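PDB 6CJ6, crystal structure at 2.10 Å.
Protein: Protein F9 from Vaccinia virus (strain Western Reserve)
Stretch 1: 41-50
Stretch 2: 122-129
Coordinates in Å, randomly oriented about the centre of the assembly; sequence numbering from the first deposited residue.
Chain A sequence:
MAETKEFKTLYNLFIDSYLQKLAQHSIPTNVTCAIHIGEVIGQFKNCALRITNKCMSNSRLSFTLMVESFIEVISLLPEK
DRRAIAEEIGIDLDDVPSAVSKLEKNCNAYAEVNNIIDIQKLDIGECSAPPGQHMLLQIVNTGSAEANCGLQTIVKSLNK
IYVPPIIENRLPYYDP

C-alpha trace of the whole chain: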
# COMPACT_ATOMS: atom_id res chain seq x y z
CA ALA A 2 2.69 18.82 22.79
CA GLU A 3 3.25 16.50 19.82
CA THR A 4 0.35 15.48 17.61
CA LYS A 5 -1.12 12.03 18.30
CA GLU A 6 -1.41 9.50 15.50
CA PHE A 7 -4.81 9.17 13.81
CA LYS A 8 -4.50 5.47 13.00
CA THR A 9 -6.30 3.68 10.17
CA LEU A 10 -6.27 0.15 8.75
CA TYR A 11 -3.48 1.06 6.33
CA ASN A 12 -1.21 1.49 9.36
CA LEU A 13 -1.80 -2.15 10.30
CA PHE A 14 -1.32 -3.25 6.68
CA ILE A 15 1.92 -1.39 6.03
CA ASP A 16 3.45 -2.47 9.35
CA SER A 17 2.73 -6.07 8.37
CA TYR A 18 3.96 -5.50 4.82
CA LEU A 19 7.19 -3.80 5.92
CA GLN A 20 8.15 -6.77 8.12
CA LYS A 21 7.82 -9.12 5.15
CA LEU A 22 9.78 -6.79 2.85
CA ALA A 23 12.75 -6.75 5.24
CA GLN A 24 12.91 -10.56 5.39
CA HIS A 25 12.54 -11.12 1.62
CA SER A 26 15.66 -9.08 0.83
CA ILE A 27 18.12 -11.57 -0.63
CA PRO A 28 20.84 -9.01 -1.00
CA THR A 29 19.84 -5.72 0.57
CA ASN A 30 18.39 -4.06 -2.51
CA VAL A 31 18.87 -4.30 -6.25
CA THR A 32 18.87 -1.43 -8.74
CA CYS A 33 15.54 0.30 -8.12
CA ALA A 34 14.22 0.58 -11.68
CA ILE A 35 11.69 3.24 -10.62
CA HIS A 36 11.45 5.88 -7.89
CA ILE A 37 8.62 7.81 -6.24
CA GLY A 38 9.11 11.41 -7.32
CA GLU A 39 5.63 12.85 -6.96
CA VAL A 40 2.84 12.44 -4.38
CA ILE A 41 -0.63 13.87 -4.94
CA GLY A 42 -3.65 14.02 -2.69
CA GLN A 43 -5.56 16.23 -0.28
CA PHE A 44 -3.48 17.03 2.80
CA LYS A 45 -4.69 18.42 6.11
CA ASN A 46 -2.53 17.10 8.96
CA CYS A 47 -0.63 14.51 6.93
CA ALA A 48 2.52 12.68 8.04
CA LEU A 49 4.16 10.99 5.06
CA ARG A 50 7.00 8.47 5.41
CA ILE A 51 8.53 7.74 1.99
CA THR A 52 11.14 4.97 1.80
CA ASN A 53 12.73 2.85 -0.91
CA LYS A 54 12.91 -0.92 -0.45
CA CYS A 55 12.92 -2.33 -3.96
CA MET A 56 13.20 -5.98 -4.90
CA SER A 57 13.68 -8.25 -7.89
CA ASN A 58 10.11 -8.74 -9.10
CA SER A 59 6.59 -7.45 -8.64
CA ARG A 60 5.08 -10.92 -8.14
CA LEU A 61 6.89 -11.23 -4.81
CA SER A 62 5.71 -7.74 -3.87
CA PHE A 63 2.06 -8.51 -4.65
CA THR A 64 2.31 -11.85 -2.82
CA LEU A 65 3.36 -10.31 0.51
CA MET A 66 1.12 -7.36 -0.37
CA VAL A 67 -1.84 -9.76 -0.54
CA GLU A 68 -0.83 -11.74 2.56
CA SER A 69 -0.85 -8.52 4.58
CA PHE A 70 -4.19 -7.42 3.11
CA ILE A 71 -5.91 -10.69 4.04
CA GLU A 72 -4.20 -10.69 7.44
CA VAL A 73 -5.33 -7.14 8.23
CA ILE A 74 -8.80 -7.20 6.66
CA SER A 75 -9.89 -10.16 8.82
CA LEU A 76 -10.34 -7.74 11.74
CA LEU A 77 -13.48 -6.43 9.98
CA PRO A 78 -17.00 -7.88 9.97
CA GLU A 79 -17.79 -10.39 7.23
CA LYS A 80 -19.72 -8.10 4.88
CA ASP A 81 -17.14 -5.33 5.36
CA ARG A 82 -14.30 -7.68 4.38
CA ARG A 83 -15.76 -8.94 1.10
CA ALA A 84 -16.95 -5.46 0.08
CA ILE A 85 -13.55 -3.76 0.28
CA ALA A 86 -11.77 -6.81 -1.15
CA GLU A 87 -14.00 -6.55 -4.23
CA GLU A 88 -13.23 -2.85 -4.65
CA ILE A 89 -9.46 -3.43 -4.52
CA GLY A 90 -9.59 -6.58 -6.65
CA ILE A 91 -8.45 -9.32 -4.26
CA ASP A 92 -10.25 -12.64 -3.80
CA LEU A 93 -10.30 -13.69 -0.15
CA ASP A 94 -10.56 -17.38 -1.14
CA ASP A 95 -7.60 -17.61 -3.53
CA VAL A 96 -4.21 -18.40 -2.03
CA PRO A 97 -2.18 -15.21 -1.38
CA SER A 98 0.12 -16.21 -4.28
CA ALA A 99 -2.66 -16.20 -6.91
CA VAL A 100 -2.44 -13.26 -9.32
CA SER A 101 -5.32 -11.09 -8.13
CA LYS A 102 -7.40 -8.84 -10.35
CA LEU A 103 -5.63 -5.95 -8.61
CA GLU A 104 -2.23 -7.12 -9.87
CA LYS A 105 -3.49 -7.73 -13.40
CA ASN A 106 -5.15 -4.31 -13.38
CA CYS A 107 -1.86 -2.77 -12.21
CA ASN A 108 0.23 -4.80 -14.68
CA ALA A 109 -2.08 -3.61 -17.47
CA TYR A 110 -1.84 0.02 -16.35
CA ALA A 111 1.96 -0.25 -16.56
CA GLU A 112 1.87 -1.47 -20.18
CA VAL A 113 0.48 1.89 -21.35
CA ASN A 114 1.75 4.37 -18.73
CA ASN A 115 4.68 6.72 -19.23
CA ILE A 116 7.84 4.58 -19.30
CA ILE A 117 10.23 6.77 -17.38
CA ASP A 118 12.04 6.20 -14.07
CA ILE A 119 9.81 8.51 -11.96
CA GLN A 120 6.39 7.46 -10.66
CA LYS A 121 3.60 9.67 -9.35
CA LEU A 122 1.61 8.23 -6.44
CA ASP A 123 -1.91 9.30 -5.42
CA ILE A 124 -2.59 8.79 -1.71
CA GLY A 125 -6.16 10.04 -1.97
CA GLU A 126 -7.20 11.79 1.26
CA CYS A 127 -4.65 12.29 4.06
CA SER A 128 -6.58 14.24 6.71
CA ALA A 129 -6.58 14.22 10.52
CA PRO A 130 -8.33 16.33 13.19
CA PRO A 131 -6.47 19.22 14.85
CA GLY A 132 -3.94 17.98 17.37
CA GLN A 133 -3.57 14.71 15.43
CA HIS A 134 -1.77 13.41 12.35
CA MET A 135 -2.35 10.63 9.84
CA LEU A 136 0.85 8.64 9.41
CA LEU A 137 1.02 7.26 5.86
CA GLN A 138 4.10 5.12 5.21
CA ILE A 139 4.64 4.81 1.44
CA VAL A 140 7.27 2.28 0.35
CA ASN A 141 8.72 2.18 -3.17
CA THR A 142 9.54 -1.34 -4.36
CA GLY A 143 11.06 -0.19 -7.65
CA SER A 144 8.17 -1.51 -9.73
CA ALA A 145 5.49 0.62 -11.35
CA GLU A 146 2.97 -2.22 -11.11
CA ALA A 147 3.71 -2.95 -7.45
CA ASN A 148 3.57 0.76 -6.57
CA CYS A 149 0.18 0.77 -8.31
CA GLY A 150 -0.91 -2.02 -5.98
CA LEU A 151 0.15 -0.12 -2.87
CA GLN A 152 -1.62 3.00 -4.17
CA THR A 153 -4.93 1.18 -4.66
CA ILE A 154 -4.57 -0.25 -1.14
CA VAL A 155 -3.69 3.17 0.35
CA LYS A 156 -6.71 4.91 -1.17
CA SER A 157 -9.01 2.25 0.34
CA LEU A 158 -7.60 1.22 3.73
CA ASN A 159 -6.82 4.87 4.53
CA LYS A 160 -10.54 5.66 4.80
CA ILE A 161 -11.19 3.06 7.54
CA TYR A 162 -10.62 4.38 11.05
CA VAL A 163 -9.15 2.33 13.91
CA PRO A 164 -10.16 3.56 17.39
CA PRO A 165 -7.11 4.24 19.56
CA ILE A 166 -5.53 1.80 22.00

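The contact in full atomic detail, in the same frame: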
# COMPACT_ATOMS: atom_id res chain seq x y z
N ILE A 41 0.53 13.00 -4.86
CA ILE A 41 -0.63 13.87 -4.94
C ILE A 41 -1.68 13.40 -3.94
O ILE A 41 -1.64 12.27 -3.45
CB ILE A 41 -1.21 13.98 -6.37
CG1 ILE A 41 -2.11 12.78 -6.68
CG2 ILE A 41 -0.10 14.09 -7.40
CD1 ILE A 41 -2.60 12.75 -8.12
N GLY A 42 -2.60 14.29 -3.65
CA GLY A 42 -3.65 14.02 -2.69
C GLY A 42 -4.10 15.30 -2.02
O GLY A 42 -3.64 16.39 -2.33
N GLN A 43 -5.03 15.13 -1.08
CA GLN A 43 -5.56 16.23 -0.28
C GLN A 43 -4.99 16.10 1.13
O GLN A 43 -5.25 15.11 1.82
CB GLN A 43 -7.09 16.15 -0.23
CG GLN A 43 -7.74 15.95 -1.58
CD GLN A 43 -9.15 15.40 -1.48
OE1 GLN A 43 -9.87 15.69 -0.53
NE2 GLN A 43 -9.54 14.59 -2.46
N PHE A 44 -4.22 17.10 1.55
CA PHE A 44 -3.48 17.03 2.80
C PHE A 44 -4.05 18.01 3.81
O PHE A 44 -4.32 19.17 3.47
CB PHE A 44 -2.00 17.32 2.57
CG PHE A 44 -1.41 16.58 1.41
CD1 PHE A 44 -1.01 15.27 1.54
CD2 PHE A 44 -1.24 17.21 0.18
CE1 PHE A 44 -0.46 14.59 0.47
CE2 PHE A 44 -0.70 16.54 -0.89
CZ PHE A 44 -0.30 15.22 -0.74
N LYS A 45 -4.24 17.55 5.04
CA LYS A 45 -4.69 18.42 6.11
C LYS A 45 -3.66 18.41 7.23
O LYS A 45 -2.92 19.38 7.40
CB LYS A 45 -6.06 17.97 6.63
CG LYS A 45 -7.01 17.99 5.59
N ASN A 46 -3.61 17.33 8.00
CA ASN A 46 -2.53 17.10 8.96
C ASN A 46 -1.88 15.76 8.61
O ASN A 46 -2.00 14.77 9.35
CB ASN A 46 -3.05 17.13 10.41
CG ASN A 46 -3.35 18.54 10.89
OD1 ASN A 46 -2.44 19.36 11.04
ND2 ASN A 46 -4.62 18.83 11.14
N CYS A 47 -1.18 15.73 7.49
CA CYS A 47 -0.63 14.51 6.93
C CYS A 47 0.82 14.32 7.37
O CYS A 47 1.62 15.26 7.34
CB CYS A 47 -0.69 14.54 5.40
SG CYS A 47 -0.36 12.95 4.63
N ALA A 48 1.15 13.10 7.78
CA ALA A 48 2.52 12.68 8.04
C ALA A 48 2.86 11.60 7.03
O ALA A 48 2.34 10.48 7.11
CB ALA A 48 2.67 12.17 9.47
N LEU A 49 3.73 11.93 6.08
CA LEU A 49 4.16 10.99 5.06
C LEU A 49 5.54 10.44 5.40
O LEU A 49 6.42 11.19 5.83
CB LEU A 49 4.20 11.66 3.68
CG LEU A 49 2.90 11.73 2.89
CD1 LEU A 49 3.08 12.59 1.65
CD2 LEU A 49 2.45 10.33 2.49
N ARG A 50 5.72 9.14 5.22
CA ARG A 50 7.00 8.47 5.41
C ARG A 50 7.32 7.72 4.12
O ARG A 50 6.78 6.64 3.87
CB ARG A 50 6.95 7.52 6.60
CG ARG A 50 7.32 8.16 7.93
CD ARG A 50 8.80 7.96 8.24
NE ARG A 50 9.20 8.69 9.45
CZ ARG A 50 10.26 8.39 10.19
NH1 ARG A 50 11.04 7.36 9.85
NH2 ARG A 50 10.54 9.10 11.27
N LEU A 122 2.43 9.06 -7.31
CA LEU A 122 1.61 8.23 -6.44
C LEU A 122 0.51 9.07 -5.81
O LEU A 122 0.78 10.13 -5.23
CB LEU A 122 2.46 7.58 -5.34
CG LEU A 122 2.03 6.16 -4.99
CD1 LEU A 122 1.96 5.31 -6.25
CD2 LEU A 122 2.97 5.53 -3.99
N ASP A 123 -0.73 8.60 -5.93
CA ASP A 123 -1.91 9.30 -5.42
C ASP A 123 -2.33 8.62 -4.12
O ASP A 123 -2.71 7.44 -4.12
CB ASP A 123 -3.03 9.24 -6.45
CG ASP A 123 -4.27 10.01 -6.04
OD1 ASP A 123 -4.29 10.60 -4.93
OD2 ASP A 123 -5.25 10.03 -6.82
N ILE A 124 -2.26 9.36 -3.01
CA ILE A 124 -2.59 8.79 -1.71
C ILE A 124 -4.03 9.10 -1.33
O ILE A 124 -4.47 8.79 -0.22
CB ILE A 124 -1.61 9.25 -0.61
CG1 ILE A 124 -1.75 10.76 -0.37
CG2 ILE A 124 -0.17 8.89 -0.97
CD1 ILE A 124 -0.97 11.23 0.83
N GLY A 125 -4.77 9.71 -2.25
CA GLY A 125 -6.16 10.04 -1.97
C GLY A 125 -6.32 11.14 -0.94
O GLY A 125 -5.95 12.29 -1.19
N GLU A 126 -6.88 10.81 0.22
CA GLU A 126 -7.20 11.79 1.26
C GLU A 126 -6.37 11.48 2.50
O GLU A 126 -6.55 10.43 3.13
CB GLU A 126 -8.69 11.73 1.61
CG GLU A 126 -9.62 11.70 0.42
CD GLU A 126 -10.88 10.89 0.69
OE1 GLU A 126 -11.04 10.41 1.83
OE2 GLU A 126 -11.70 10.73 -0.24
N CYS A 127 -5.49 12.41 2.87
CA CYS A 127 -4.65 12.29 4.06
C CYS A 127 -5.03 13.43 5.00
O CYS A 127 -4.41 14.50 4.97
CB CYS A 127 -3.17 12.33 3.68
SG CYS A 127 -2.05 11.90 5.02
N SER A 128 -6.04 13.20 5.84
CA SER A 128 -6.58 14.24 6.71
C SER A 128 -6.76 13.70 8.13
O SER A 128 -7.17 12.55 8.32
CB SER A 128 -7.92 14.76 6.19
OG SER A 128 -8.85 13.70 6.02
N ALA A 129 -6.46 14.54 9.11
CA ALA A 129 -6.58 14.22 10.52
C ALA A 129 -7.12 15.42 11.27
O ALA A 129 -6.92 16.57 10.84
CB ALA A 129 -5.22 13.83 11.12

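Backbone hydrogen bonds supply most of the polar attachment. Residues 41 to 45 run parallel to 122 to 127, and five bonds alternate in direction along the seam. Ile 41 N donates to Leu 122 O (2.9 Å, 162° at the hydrogen), and Ile 124 N returns a bond to Ile 41 O (3.0 Å, 171°). Gln 43 N then reaches Gly 125 O (3.0 Å), Cys 127 N reaches Gln 43 O (2.9 Å), and Lys 45 N reaches Cys 127 O (3.1 Å, 153°). Phe 44 CA adds a C-H...O contact to Cys 127 O at 3.5 Å.

The register is broken by a bulge. Ile 41 pairs with Asp 123, but Gln 43 pairs with Glu 126, so the second stretch spends one extra residue. Gly 125 suits this place because its phi of 69° favours glycine. Asp 123 braces the bulge from within its own stretch: its OD1 accepts a hydrogen bond from Gly 125 N at 2.9 Å and 159°. Across the seam, Gly 42 occupies a corner with phi/psi of 151/-177, which by itself calls for glycine. An ideal CB there would also clash, lying 2.9 Å from Gly 125 O and 3.0 Å from Ile 124 CG1.

One covalent link fastens the far end. Cys 47 SG and Cys 127 SG are bonded at 2.0 Å with a chi3 of 86°, close to the 90° preferred by disulfides. Both cysteines have chi1 in the t well. Cys 127, itself buried, therefore combines backbone pairing with the crosslink, tying the parallel seam to strand 47-50, which runs at 141° to strand 122-127.

Apolar packing gathers around buried Ile 124. Its CA-to-CB bond points sideways, but chi angles of 66° and 171° carry CD1 nearer the first stretch. There Ile 124 CD1 meets the edge of the Phe 44 ring, near its plane, at 3.4 Å from Phe 44 CE1. The same methyl lies 3.9 Å from Leu 49 CD2 and 4.2 Å from Cys 47 SG, so this one methyl touches residues before and after the 45-46 loop. Phe 44 and Cys 127 share a face of the sheet, with Phe 44 CD1 4.2 Å from Cys 127 CB.

A single side-chain hydrogen bond crosses between the stretches: Asn 46 ND2 donates to Ala 129 O at 3.2 Å and 176°. Beside this bond, Ala 129 CB lies 4.0 Å from Asn 46 CB. Altogether the contact buries 661 Å², summed over both sides.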